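Local coordinates for protein Cas13d (uncultured Ruminococcus sp, PDB 6IV9) that binds CRISPR RNA and, through two HEPN domains, probably acts both in maturing that guide and in cleaving target RNA, at residues A[527-532]-A[555-560]; A[533-536]-A[541-544]; A[582-587]-A[617-622]; A[705-710]-A[715-720]. The protein carries 2 engineered substitutions. One frame throughout, in Å; residues are numbered along the deposited sequence. Where two conformers were deposited one is given.

The four contacts fall into two pairs at opposite sides of the centre of a mostly helical chain. Contacts 1 and 2, with centres 13 Å apart, share helix 511-535: contact 1 pairs it with helix 556-570, and contact 2 lies in the sequence between, where the connecting loop turns back on the helix end. Contact 3 follows, joining helices 581-591 and 617-627, and contact 4 closes the series at the start of helix 713-760; their centres are 16 Å apart, and Phe621 bridges them. Centres of the two pairs lie 47 to 65 Å apart. Contact 1 reaches U23 of the RNA and contacts 3 and 4 reach A48 to A50, so well-separated parts of the helical fold meet different parts of the bound RNA.

Contact 1 (A[527-532]-A[555-560]); sequences NIKEFL and DSQRIT. With nucleotides of chain B.
The side chain of Gln557 crosses that of Lys529 obliquely, its amide near Lys529 CD and CE; the amide nitrogen comes implausibly close to these carbons, and Gln557 has a second conformer, so its exact pose is doubtful. The other flat group, the Phe531 ring, lies away from this pair and meets the base of U23 of chain B at a slant, with Phe531 CZ 3.5 Å from N3 of the uracil. The firmer contact is made close to the backbones, by the first side-chain atoms. Lys529 CB stands 3.6 Å from Ser556 CB, a small side chain that lets the two CA atoms come within 5.0 Å, while Ile528 CG2 lies beside Ser556 OG. That hydroxyl is bonded to the carbonyl of Phe553. Bends at chi2 and chi4 (111° and 52°) turn the lysine chain back along its own helix, where Lys529 NZ forms a salt bridge 2.7 Å long to the anti lone pair of Glu530 OE1 and another to Asp526. Thr560 OG1 and N grip Ser556 O from opposite faces of its carbonyl plane. The helices run nearly antiparallel, at 155°, with axes 8.7 Å apart at closest. Helix 168-197 packs against helix 511-535 at Ile528, Phe531 and Leu532, so helix 511-535 lies between helix 556-570 and helix 168-197, with the RNA beside Phe531.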
# COMPACT_ATOMS: atom_id res chain seq x y z
N ASN A 527 -13.10 -3.39 -10.74
CA ASN A 527 -13.41 -2.59 -11.94
C ASN A 527 -13.33 -3.46 -13.20
O ASN A 527 -14.20 -3.37 -14.03
CB ASN A 527 -12.46 -1.40 -12.08
CG ASN A 527 -12.78 -0.30 -11.10
OD1 ASN A 527 -13.90 -0.17 -10.67
ND2 ASN A 527 -11.79 0.49 -10.75
N ILE A 528 -12.29 -4.27 -13.29
CA ILE A 528 -12.10 -5.14 -14.48
C ILE A 528 -13.27 -6.10 -14.57
O ILE A 528 -13.80 -6.26 -15.64
CB ILE A 528 -10.75 -5.87 -14.39
CG1 ILE A 528 -9.57 -4.90 -14.47
CG2 ILE A 528 -10.67 -6.96 -15.43
CD1 ILE A 528 -8.27 -5.45 -13.98
N LYS A 529 -13.68 -6.69 -13.46
CA LYS A 529 -14.82 -7.63 -13.51
C LYS A 529 -16.08 -6.90 -14.00
O LYS A 529 -16.81 -7.47 -14.78
CB LYS A 529 -14.97 -8.38 -12.19
CG LYS A 529 -15.68 -7.65 -11.08
CD LYS A 529 -17.02 -8.24 -10.76
CE LYS A 529 -17.71 -7.53 -9.62
NZ LYS A 529 -17.77 -6.07 -9.84
N GLU A 530 -16.30 -5.67 -13.55
CA GLU A 530 -17.48 -4.88 -13.97
C GLU A 530 -17.41 -4.54 -15.46
O GLU A 530 -18.41 -4.63 -16.11
CB GLU A 530 -17.67 -3.67 -13.08
CG GLU A 530 -19.11 -3.28 -12.88
CD GLU A 530 -20.05 -4.37 -12.38
OE1 GLU A 530 -19.61 -5.25 -11.64
OE2 GLU A 530 -21.21 -4.32 -12.72
N PHE A 531 -16.25 -4.13 -15.97
CA PHE A 531 -16.14 -3.81 -17.41
C PHE A 531 -16.42 -5.05 -18.26
O PHE A 531 -17.09 -4.93 -19.26
CB PHE A 531 -14.80 -3.15 -17.73
CG PHE A 531 -14.75 -1.69 -17.38
CD1 PHE A 531 -15.62 -0.79 -17.95
CD2 PHE A 531 -13.87 -1.23 -16.43
CE1 PHE A 531 -15.60 0.54 -17.60
CE2 PHE A 531 -13.84 0.11 -16.08
CZ PHE A 531 -14.71 0.99 -16.67
N LEU A 532 -15.91 -6.21 -17.86
CA LEU A 532 -16.17 -7.45 -18.64
C LEU A 532 -17.67 -7.73 -18.62
O LEU A 532 -18.22 -8.02 -19.63
CB LEU A 532 -15.41 -8.61 -18.02
CG LEU A 532 -13.91 -8.63 -18.27
CD1 LEU A 532 -13.24 -9.73 -17.48
CD2 LEU A 532 -13.61 -8.79 -19.75
N ASP A 555 -11.27 -14.24 -14.43
CA ASP A 555 -11.65 -14.68 -13.06
C ASP A 555 -11.59 -13.50 -12.09
O ASP A 555 -11.50 -13.73 -10.90
CB ASP A 555 -10.79 -15.85 -12.61
CG ASP A 555 -11.58 -17.10 -12.29
OD1 ASP A 555 -12.81 -17.01 -12.22
OD2 ASP A 555 -10.96 -18.14 -12.08
N SER A 556 -11.74 -12.29 -12.63
CA SER A 556 -11.60 -11.02 -11.87
C SER A 556 -12.58 -10.98 -10.71
O SER A 556 -12.22 -10.50 -9.65
CB SER A 556 -11.72 -9.83 -12.74
OG SER A 556 -10.54 -9.64 -13.45
N GLN A 557 -13.81 -11.41 -10.95
CA GLN A 557 -14.76 -11.57 -9.69
C GLN A 557 -14.31 -12.37 -8.46
O GLN A 557 -14.35 -11.95 -7.35
CB GLN A 557 -16.15 -12.02 -10.15
CG GLN A 557 -17.17 -12.05 -9.03
CD GLN A 557 -17.43 -10.70 -8.41
OE1 GLN A 557 -16.79 -10.29 -7.44
NE2 GLN A 557 -18.38 -9.98 -8.98
N ARG A 558 -13.80 -13.56 -8.75
CA ARG A 558 -13.25 -14.47 -7.73
C ARG A 558 -11.99 -13.83 -7.13
O ARG A 558 -11.86 -13.84 -5.94
CB ARG A 558 -12.89 -15.78 -8.42
CG ARG A 558 -12.31 -16.81 -7.47
CD ARG A 558 -12.21 -18.17 -8.09
NE ARG A 558 -11.76 -19.07 -7.06
CZ ARG A 558 -11.48 -20.33 -7.26
NH1 ARG A 558 -11.82 -20.90 -8.39
NH2 ARG A 558 -10.85 -21.01 -6.33
N ILE A 559 -11.12 -13.27 -7.96
CA ILE A 559 -9.87 -12.66 -7.43
C ILE A 559 -10.22 -11.49 -6.50
O ILE A 559 -9.64 -11.41 -5.44
CB ILE A 559 -8.94 -12.23 -8.58
CG1 ILE A 559 -8.48 -13.43 -9.40
CG2 ILE A 559 -7.78 -11.43 -8.05
CD1 ILE A 559 -7.89 -13.08 -10.73
N THR A 560 -11.19 -10.67 -6.87
CA THR A 560 -11.56 -9.53 -6.00
C THR A 560 -12.00 -10.06 -4.64
O THR A 560 -11.57 -9.53 -3.64
CB THR A 560 -12.74 -8.77 -6.60
OG1 THR A 560 -12.39 -8.29 -7.89
CG2 THR A 560 -13.17 -7.59 -5.77
P U B 23 -15.51 8.96 -15.40
OP1 U B 23 -16.43 8.07 -16.12
OP2 U B 23 -15.79 9.41 -14.05
O5' U B 23 -14.11 8.18 -15.38
C5' U B 23 -13.05 8.50 -14.46
C4' U B 23 -12.17 7.26 -14.29
O4' U B 23 -12.96 6.29 -13.56
C3' U B 23 -11.80 6.57 -15.61
O3' U B 23 -10.47 6.10 -15.55
C2' U B 23 -12.75 5.41 -15.68
O2' U B 23 -12.33 4.34 -16.53
C1' U B 23 -12.91 5.03 -14.21
N1 U B 23 -14.19 4.34 -13.98
C2 U B 23 -14.16 3.01 -13.60
O2 U B 23 -13.13 2.40 -13.42
N3 U B 23 -15.39 2.41 -13.49
C4 U B 23 -16.60 2.97 -13.73
O4 U B 23 -17.61 2.28 -13.61
C5 U B 23 -16.56 4.35 -14.09
C6 U B 23 -15.38 4.97 -14.19

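Contact 2 (A[533-536]-A[541-544]); sequences KIMK and DVEC
Met535, near the end of helix 511-535, makes the tight half of this contact, with both its backbone and its side chain engaged by the returning loop 541-544. Its carbonyl oxygen accepts from Val542 N at 3.0 Å, the donor lying in the carbonyl plane. Beside that bond Met535 CG presses on Val542 CG2 at 3.5 Å, the two side chains crossing at a slant. A bend at chi3 (-72°) then swings the methyl round, so that Met535 CE comes to rest 3.8 Å from Cys544 CB. Replacing Met535 with alanine would probably open a gap beside Val542 CG2, which loses CG, and beside Cys544 CB, which loses SD and CE. Helix 168-197 covers this side through Ile168, His169 and Leu172. The other flank is looser and open to solvent: Lys536 runs past Cys544, with CG and CE near SG and Lys536 NZ 3.6 Å from Cys544 SG, and Asp541 is exposed. The chemistry is thus a single backbone hydrogen bond, moderately bent at 152°, set beside an apolar patch, which fastens the loop to the helix end, while the neighbouring ammonium would be expected to make the thiol of Cys544 somewhat more acidic.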
# COMPACT_ATOMS: atom_id res chain seq x y z
N LYS A 533 -18.29 -7.63 -17.46
CA LYS A 533 -19.74 -7.88 -17.33
C LYS A 533 -20.53 -6.93 -18.23
O LYS A 533 -21.46 -7.38 -18.85
CB LYS A 533 -20.14 -7.75 -15.87
CG LYS A 533 -21.63 -7.90 -15.63
CD LYS A 533 -22.01 -7.92 -14.18
CE LYS A 533 -21.11 -8.79 -13.35
NZ LYS A 533 -21.86 -9.42 -12.24
N ILE A 534 -20.16 -5.67 -18.31
CA ILE A 534 -20.89 -4.71 -19.17
C ILE A 534 -20.70 -5.11 -20.64
O ILE A 534 -21.68 -5.19 -21.35
CB ILE A 534 -20.40 -3.28 -18.92
CG1 ILE A 534 -20.97 -2.71 -17.64
CG2 ILE A 534 -20.68 -2.38 -20.11
CD1 ILE A 534 -20.11 -1.64 -17.03
N MET A 535 -19.47 -5.38 -21.05
CA MET A 535 -19.19 -5.72 -22.46
C MET A 535 -19.92 -7.00 -22.88
O MET A 535 -20.34 -7.08 -24.01
CB MET A 535 -17.68 -5.82 -22.72
CG MET A 535 -17.03 -4.48 -22.77
SD MET A 535 -15.31 -4.47 -23.27
CE MET A 535 -14.57 -5.19 -21.81
N LYS A 536 -20.09 -7.93 -21.95
CA LYS A 536 -20.72 -9.24 -22.25
C LYS A 536 -22.24 -9.15 -22.14
O LYS A 536 -22.91 -10.14 -22.42
CB LYS A 536 -20.19 -10.32 -21.32
CG LYS A 536 -18.76 -10.75 -21.60
CD LYS A 536 -18.19 -11.59 -20.51
CE LYS A 536 -16.73 -11.90 -20.70
NZ LYS A 536 -16.44 -12.35 -22.07
N ASP A 541 -22.93 -6.16 -25.74
CA ASP A 541 -22.54 -7.30 -26.60
C ASP A 541 -21.36 -6.98 -27.51
O ASP A 541 -21.54 -7.06 -28.71
CB ASP A 541 -23.74 -7.78 -27.40
CG ASP A 541 -23.51 -9.11 -28.08
OD1 ASP A 541 -22.87 -9.98 -27.48
OD2 ASP A 541 -23.97 -9.26 -29.21
N VAL A 542 -20.23 -6.56 -26.96
CA VAL A 542 -19.04 -6.31 -27.82
C VAL A 542 -18.02 -7.41 -27.51
O VAL A 542 -18.04 -7.91 -26.41
CB VAL A 542 -18.42 -4.92 -27.61
CG1 VAL A 542 -19.36 -3.81 -28.03
CG2 VAL A 542 -17.97 -4.72 -26.18
N GLU A 543 -17.21 -7.76 -28.49
CA GLU A 543 -16.18 -8.81 -28.32
C GLU A 543 -15.16 -8.34 -27.28
O GLU A 543 -14.79 -7.20 -27.34
CB GLU A 543 -15.48 -9.02 -29.65
CG GLU A 543 -14.47 -10.15 -29.67
CD GLU A 543 -13.59 -10.14 -30.90
OE1 GLU A 543 -14.08 -9.70 -31.98
OE2 GLU A 543 -12.42 -10.54 -30.79
N CYS A 544 -14.81 -9.20 -26.34
CA CYS A 544 -13.78 -8.85 -25.34
C CYS A 544 -13.03 -10.11 -24.95
O CYS A 544 -13.02 -10.44 -23.80
CB CYS A 544 -14.39 -8.17 -24.13
SG CYS A 544 -15.79 -9.09 -23.44

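Contact 3 (A[582-587]-A[617-622]); sequences TMFRDA and GLRNFI. With nucleotides of chain B.
Helix 617-627 faces the guide RNA with its first turn and packs on helix 581-591 behind it, and Phe584 and Arg619 meet where the two cross. The short axes stand at 76° and come no closer than 11.3 Å, so side chains rather than backbones fill the interval. Phe584 CZ reaches 3.5 Å from Arg619 CG, an oblique approach to the ring. Beside it Ile622 CG2 lies near the ring plane at the edge and touches Ala587 CB at 3.6 Å. Arg619 leaves the interface through a bend at chi3 (70°), which brings the edge of its guanidinium side-on to Asn620. NE and NH2 both hold Asn620 OD1, in the guanidinium plane: Arg619 NH2, 3.1 Å from Asn620 OD1, meets a lone pair, whereas NE comes from above the amide plane. Asn620 ND2 bonds to A50 OP2 of chain B at 2.7 Å and, almost straight, to A49 OP1 at 3.0 Å. Arg619 NH2 itself lies 3.3 Å from A50 OP2. An alanine in place of Arg619 would probably free the Asn620 amide to turn from the two phosphates, strip Phe584 of its covering methylenes and remove a positive charge from beside A50. Arg619 thus both positions Asn620 and brings its own charge near the A50 phosphate, consistent with sequence-independent gripping of the RNA backbone here by side chains in a helix's first turn.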
# COMPACT_ATOMS: atom_id res chain seq x y z
N THR A 582 21.17 -11.13 16.51
CA THR A 582 21.23 -10.04 15.52
C THR A 582 20.16 -9.00 15.85
O THR A 582 20.43 -7.84 15.71
CB THR A 582 21.00 -10.57 14.10
OG1 THR A 582 22.13 -11.35 13.75
CG2 THR A 582 20.84 -9.47 13.09
N MET A 583 18.98 -9.45 16.23
CA MET A 583 17.88 -8.53 16.56
C MET A 583 18.23 -7.71 17.81
O MET A 583 17.94 -6.54 17.83
CB MET A 583 16.60 -9.31 16.77
CG MET A 583 16.16 -9.98 15.50
SD MET A 583 14.83 -11.11 15.77
CE MET A 583 14.66 -11.72 14.09
N PHE A 584 18.84 -8.35 18.80
CA PHE A 584 19.23 -7.63 20.03
C PHE A 584 20.27 -6.58 19.68
O PHE A 584 20.22 -5.49 20.19
CB PHE A 584 19.68 -8.60 21.12
CG PHE A 584 18.54 -9.35 21.74
CD1 PHE A 584 17.59 -8.69 22.48
CD2 PHE A 584 18.39 -10.70 21.53
CE1 PHE A 584 16.52 -9.38 23.02
CE2 PHE A 584 17.33 -11.39 22.08
CZ PHE A 584 16.39 -10.72 22.83
N ARG A 585 21.20 -6.93 18.81
CA ARG A 585 22.20 -5.92 18.40
C ARG A 585 21.48 -4.78 17.68
O ARG A 585 21.82 -3.65 17.94
CB ARG A 585 23.28 -6.53 17.50
CG ARG A 585 24.18 -5.49 16.88
CD ARG A 585 25.30 -6.04 16.03
NE ARG A 585 26.31 -6.72 16.82
CZ ARG A 585 27.33 -6.12 17.41
NH1 ARG A 585 27.51 -4.82 17.28
NH2 ARG A 585 28.16 -6.82 18.14
N ASP A 586 20.51 -5.10 16.82
CA ASP A 586 19.77 -4.04 16.09
C ASP A 586 19.07 -3.14 17.11
O ASP A 586 19.16 -1.95 16.98
CB ASP A 586 18.76 -4.65 15.12
CG ASP A 586 19.36 -5.25 13.86
OD1 ASP A 586 20.49 -4.91 13.54
OD2 ASP A 586 18.68 -6.04 13.24
N ALA A 587 18.41 -3.73 18.11
CA ALA A 587 17.68 -2.94 19.11
C ALA A 587 18.61 -2.06 19.95
O ALA A 587 18.34 -0.89 20.08
CB ALA A 587 16.85 -3.85 19.98
N GLY A 617 14.80 -9.93 32.67
CA GLY A 617 13.89 -8.78 32.57
C GLY A 617 14.28 -7.81 31.48
O GLY A 617 13.42 -7.44 30.72
N LEU A 618 15.55 -7.45 31.41
CA LEU A 618 16.03 -6.48 30.40
C LEU A 618 15.84 -7.05 29.00
O LEU A 618 15.40 -6.33 28.13
CB LEU A 618 17.49 -6.15 30.69
CG LEU A 618 18.10 -5.09 29.80
CD1 LEU A 618 17.28 -3.82 29.81
CD2 LEU A 618 19.52 -4.81 30.21
N ARG A 619 16.14 -8.33 28.81
CA ARG A 619 15.98 -8.94 27.48
C ARG A 619 14.50 -8.86 27.09
O ARG A 619 14.20 -8.48 25.99
CB ARG A 619 16.40 -10.41 27.55
CG ARG A 619 16.23 -11.20 26.26
CD ARG A 619 16.22 -12.69 26.51
NE ARG A 619 15.02 -13.14 27.17
CZ ARG A 619 14.78 -14.39 27.51
NH1 ARG A 619 15.65 -15.33 27.21
NH2 ARG A 619 13.66 -14.70 28.13
N ASN A 620 13.63 -9.20 28.02
CA ASN A 620 12.17 -9.19 27.77
C ASN A 620 11.71 -7.76 27.48
O ASN A 620 10.89 -7.58 26.61
CB ASN A 620 11.42 -9.85 28.92
CG ASN A 620 11.75 -11.32 29.04
OD1 ASN A 620 12.26 -11.92 28.12
ND2 ASN A 620 11.45 -11.90 30.18
N PHE A 621 12.22 -6.79 28.22
CA PHE A 621 11.81 -5.39 28.00
C PHE A 621 12.20 -4.95 26.59
O PHE A 621 11.39 -4.37 25.93
CB PHE A 621 12.45 -4.48 29.05
CG PHE A 621 12.11 -3.02 28.89
CD1 PHE A 621 10.93 -2.50 29.38
CD2 PHE A 621 12.97 -2.16 28.22
CE1 PHE A 621 10.61 -1.17 29.23
CE2 PHE A 621 12.64 -0.83 28.07
CZ PHE A 621 11.47 -0.34 28.57
N ILE A 622 13.42 -5.24 26.16
CA ILE A 622 13.90 -4.87 24.80
C ILE A 622 13.08 -5.62 23.75
O ILE A 622 12.75 -5.03 22.74
CB ILE A 622 15.41 -5.16 24.67
CG1 ILE A 622 16.22 -4.30 25.63
CG2 ILE A 622 15.88 -4.98 23.25
CD1 ILE A 622 16.29 -2.86 25.21
P A B 49 8.71 -10.74 31.98
OP1 A B 49 10.06 -10.45 32.42
OP2 A B 49 8.14 -10.34 30.62
O5' A B 49 8.38 -12.31 32.04
C5' A B 49 8.62 -13.06 33.26
C4' A B 49 8.20 -14.49 33.07
O4' A B 49 6.78 -14.53 32.86
C3' A B 49 8.82 -15.23 31.88
O3' A B 49 10.08 -15.75 32.27
C2' A B 49 7.76 -16.28 31.57
O2' A B 49 7.80 -17.36 32.46
C1' A B 49 6.47 -15.53 31.91
N9 A B 49 5.86 -14.89 30.76
C8 A B 49 5.97 -13.61 30.29
N7 A B 49 5.27 -13.38 29.21
C5 A B 49 4.69 -14.61 28.92
C6 A B 49 3.85 -15.05 27.89
N6 A B 49 3.41 -14.25 26.91
N1 A B 49 3.45 -16.34 27.90
C2 A B 49 3.88 -17.14 28.89
N3 A B 49 4.69 -16.85 29.91
C4 A B 49 5.05 -15.55 29.87
P A B 50 11.29 -15.83 31.25
OP1 A B 50 12.51 -16.12 32.00
OP2 A B 50 11.30 -14.60 30.40
O5' A B 50 10.80 -16.96 30.26
C5' A B 50 10.82 -18.33 30.66
C4' A B 50 10.30 -19.18 29.53
O4' A B 50 8.89 -18.90 29.34
C3' A B 50 10.90 -18.94 28.14
O3' A B 50 12.24 -19.37 27.88
C2' A B 50 9.84 -19.60 27.26
O2' A B 50 10.11 -20.97 27.08
C1' A B 50 8.53 -19.26 28.02
N9 A B 50 7.82 -18.13 27.41
C8 A B 50 8.03 -16.79 27.58
N7 A B 50 7.27 -16.03 26.83
C5 A B 50 6.51 -16.94 26.10
C6 A B 50 5.52 -16.77 25.13
N6 A B 50 5.09 -15.58 24.71
N1 A B 50 4.97 -17.88 24.59
C2 A B 50 5.40 -19.08 25.02
N3 A B 50 6.33 -19.37 25.92
C4 A B 50 6.85 -18.24 26.44

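Contact 4 (A[705-710]-A[715-720]); sequences VKQQAK and VAKERA. With nucleotides of chain B.
All four torsions of Lys717 are close to 180°, and this straight chain carries NZ from helix 713-760 across the loop 705-710 to Gln707 and the RNA. Val705 CG2, also anti to its own nitrogen, lies 4.1 Å from Lys717 CG. Further out the loop wraps the methylenes: Lys706 O is 3.7 Å from Lys717 CD, and Ala709 CB approaches the same carbon at 4.0 Å. At the tip Lys717 NZ gives one bond of 2.9 Å to a lone pair of Gln707 O, in the carbonyl plane, and another of 2.8 Å to A48 OP1 of chain B. The ammonium thus ties protein backbone and RNA phosphate together, with its hydrocarbon part sheathed by the loop and its charge delivered to the phosphate. Gln708 is the centre of an inverse gamma turn. Gln707 O, which also receives a weak bond from Ala709 N, faces the lysine; Gln708 OE1 lies 3.1 Å from the ribose O2' of A48. The loop follows helix 683-696 and leads directly into helix 713-760, and Phe621 of helix 617-627 packs against Val705, Gln707 and Ala720.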
# COMPACT_ATOMS: atom_id res chain seq x y z
N VAL A 705 15.80 -0.63 34.05
CA VAL A 705 14.32 -0.66 34.03
C VAL A 705 13.88 -1.96 34.69
O VAL A 705 14.53 -2.95 34.48
CB VAL A 705 13.78 -0.57 32.60
CG1 VAL A 705 14.33 -1.70 31.77
CG2 VAL A 705 12.27 -0.60 32.56
N LYS A 706 12.79 -1.93 35.44
CA LYS A 706 12.32 -3.18 36.09
C LYS A 706 11.16 -3.75 35.28
O LYS A 706 10.07 -3.23 35.39
CB LYS A 706 11.89 -2.90 37.52
CG LYS A 706 12.96 -3.19 38.57
CD LYS A 706 14.05 -2.17 38.60
CE LYS A 706 15.24 -2.59 39.44
NZ LYS A 706 16.50 -2.51 38.67
N GLN A 707 11.43 -4.82 34.53
CA GLN A 707 10.41 -5.46 33.69
C GLN A 707 9.29 -6.02 34.56
O GLN A 707 8.14 -5.88 34.20
CB GLN A 707 11.07 -6.47 32.75
CG GLN A 707 10.08 -7.35 32.03
CD GLN A 707 9.31 -6.67 30.93
OE1 GLN A 707 8.61 -7.31 30.18
NE2 GLN A 707 9.43 -5.37 30.84
N GLN A 708 9.63 -6.67 35.67
CA GLN A 708 8.58 -7.11 36.61
C GLN A 708 8.41 -5.99 37.63
O GLN A 708 8.71 -6.21 38.78
CB GLN A 708 8.97 -8.43 37.27
CG GLN A 708 9.14 -9.54 36.26
CD GLN A 708 9.07 -10.90 36.89
OE1 GLN A 708 8.09 -11.25 37.53
NE2 GLN A 708 10.12 -11.67 36.70
N ALA A 709 7.95 -4.83 37.19
CA ALA A 709 7.88 -3.63 38.05
C ALA A 709 6.92 -3.82 39.22
O ALA A 709 5.82 -4.26 39.02
CB ALA A 709 7.47 -2.44 37.23
N LYS A 710 7.38 -3.42 40.40
CA LYS A 710 6.51 -3.45 41.60
C LYS A 710 6.39 -2.03 42.13
O LYS A 710 7.41 -1.37 42.27
CB LYS A 710 7.10 -4.35 42.69
CG LYS A 710 6.95 -5.84 42.41
CD LYS A 710 5.59 -6.22 41.88
CE LYS A 710 5.38 -7.72 41.84
NZ LYS A 710 6.60 -8.42 41.36
N VAL A 715 6.23 3.54 37.53
CA VAL A 715 6.27 4.91 36.94
C VAL A 715 7.47 5.01 36.01
O VAL A 715 7.29 5.43 34.89
CB VAL A 715 6.29 5.97 38.06
CG1 VAL A 715 6.31 7.38 37.51
CG2 VAL A 715 5.11 5.81 38.99
N ALA A 716 8.64 4.58 36.45
CA ALA A 716 9.82 4.63 35.57
C ALA A 716 9.63 3.70 34.37
O ALA A 716 10.08 4.04 33.30
CB ALA A 716 11.06 4.29 36.34
N LYS A 717 9.04 2.53 34.57
CA LYS A 717 8.87 1.58 33.44
C LYS A 717 7.92 2.16 32.39
O LYS A 717 8.24 2.07 31.23
CB LYS A 717 8.33 0.24 33.92
CG LYS A 717 8.16 -0.78 32.81
CD LYS A 717 7.41 -2.00 33.21
CE LYS A 717 7.34 -3.02 32.10
NZ LYS A 717 6.54 -4.20 32.50
N GLU A 718 6.82 2.76 32.81
CA GLU A 718 5.85 3.34 31.85
C GLU A 718 6.53 4.46 31.07
O GLU A 718 6.32 4.55 29.89
CB GLU A 718 4.59 3.83 32.57
CG GLU A 718 3.62 2.74 32.94
CD GLU A 718 3.33 1.71 31.87
OE1 GLU A 718 2.84 2.09 30.80
OE2 GLU A 718 3.61 0.52 32.11
N ARG A 719 7.31 5.29 31.74
CA ARG A 719 8.02 6.40 31.07
C ARG A 719 9.03 5.87 30.06
O ARG A 719 9.14 6.43 29.00
CB ARG A 719 8.67 7.32 32.10
CG ARG A 719 9.12 8.65 31.54
CD ARG A 719 10.42 9.07 32.16
NE ARG A 719 10.28 9.49 33.53
CZ ARG A 719 10.56 8.77 34.60
NH1 ARG A 719 11.77 8.29 34.79
NH2 ARG A 719 9.64 8.62 35.53
N ALA A 720 9.75 4.81 30.41
CA ALA A 720 10.74 4.22 29.48
C ALA A 720 10.01 3.72 28.24
O ALA A 720 10.49 3.93 27.16
CB ALA A 720 11.46 3.10 30.17
P A B 48 4.70 -6.90 30.47
OP1 A B 48 5.82 -5.93 30.44
OP2 A B 48 4.26 -7.58 29.24
O5' A B 48 5.05 -8.09 31.47
C5' A B 48 5.66 -7.83 32.74
C4' A B 48 5.61 -9.07 33.58
O4' A B 48 4.24 -9.52 33.71
C3' A B 48 6.33 -10.27 32.98
O3' A B 48 7.73 -10.18 33.14
C2' A B 48 5.67 -11.42 33.72
O2' A B 48 6.25 -11.41 35.01
C1' A B 48 4.22 -10.96 33.72
N9 A B 48 3.49 -11.42 32.56
C8 A B 48 3.12 -10.74 31.42
N7 A B 48 2.46 -11.47 30.56
C5 A B 48 2.38 -12.71 31.16
C6 A B 48 1.79 -13.91 30.76
N6 A B 48 1.16 -14.07 29.60
N1 A B 48 1.89 -14.98 31.59
C2 A B 48 2.53 -14.82 32.76
N3 A B 48 3.13 -13.73 33.25
C4 A B 48 3.02 -12.70 32.39
P A B 49 8.71 -10.74 31.98
OP1 A B 49 10.06 -10.45 32.42
OP2 A B 49 8.14 -10.34 30.62
O5' A B 49 8.38 -12.31 32.04
C5' A B 49 8.62 -13.06 33.26
C4' A B 49 8.20 -14.49 33.07
O4' A B 49 6.78 -14.53 32.86
C3' A B 49 8.82 -15.23 31.88
O3' A B 49 10.08 -15.75 32.27
C2' A B 49 7.76 -16.28 31.57
O2' A B 49 7.80 -17.36 32.46
C1' A B 49 6.47 -15.53 31.91
N9 A B 49 5.86 -14.89 30.76
C8 A B 49 5.97 -13.61 30.29
N7 A B 49 5.27 -13.38 29.21
C5 A B 49 4.69 -14.61 28.92
C6 A B 49 3.85 -15.05 27.89
N6 A B 49 3.41 -14.25 26.91
N1 A B 49 3.45 -16.34 27.90
C2 A B 49 3.88 -17.14 28.89
N3 A B 49 4.69 -16.85 29.91
C4 A B 49 5.05 -15.55 29.87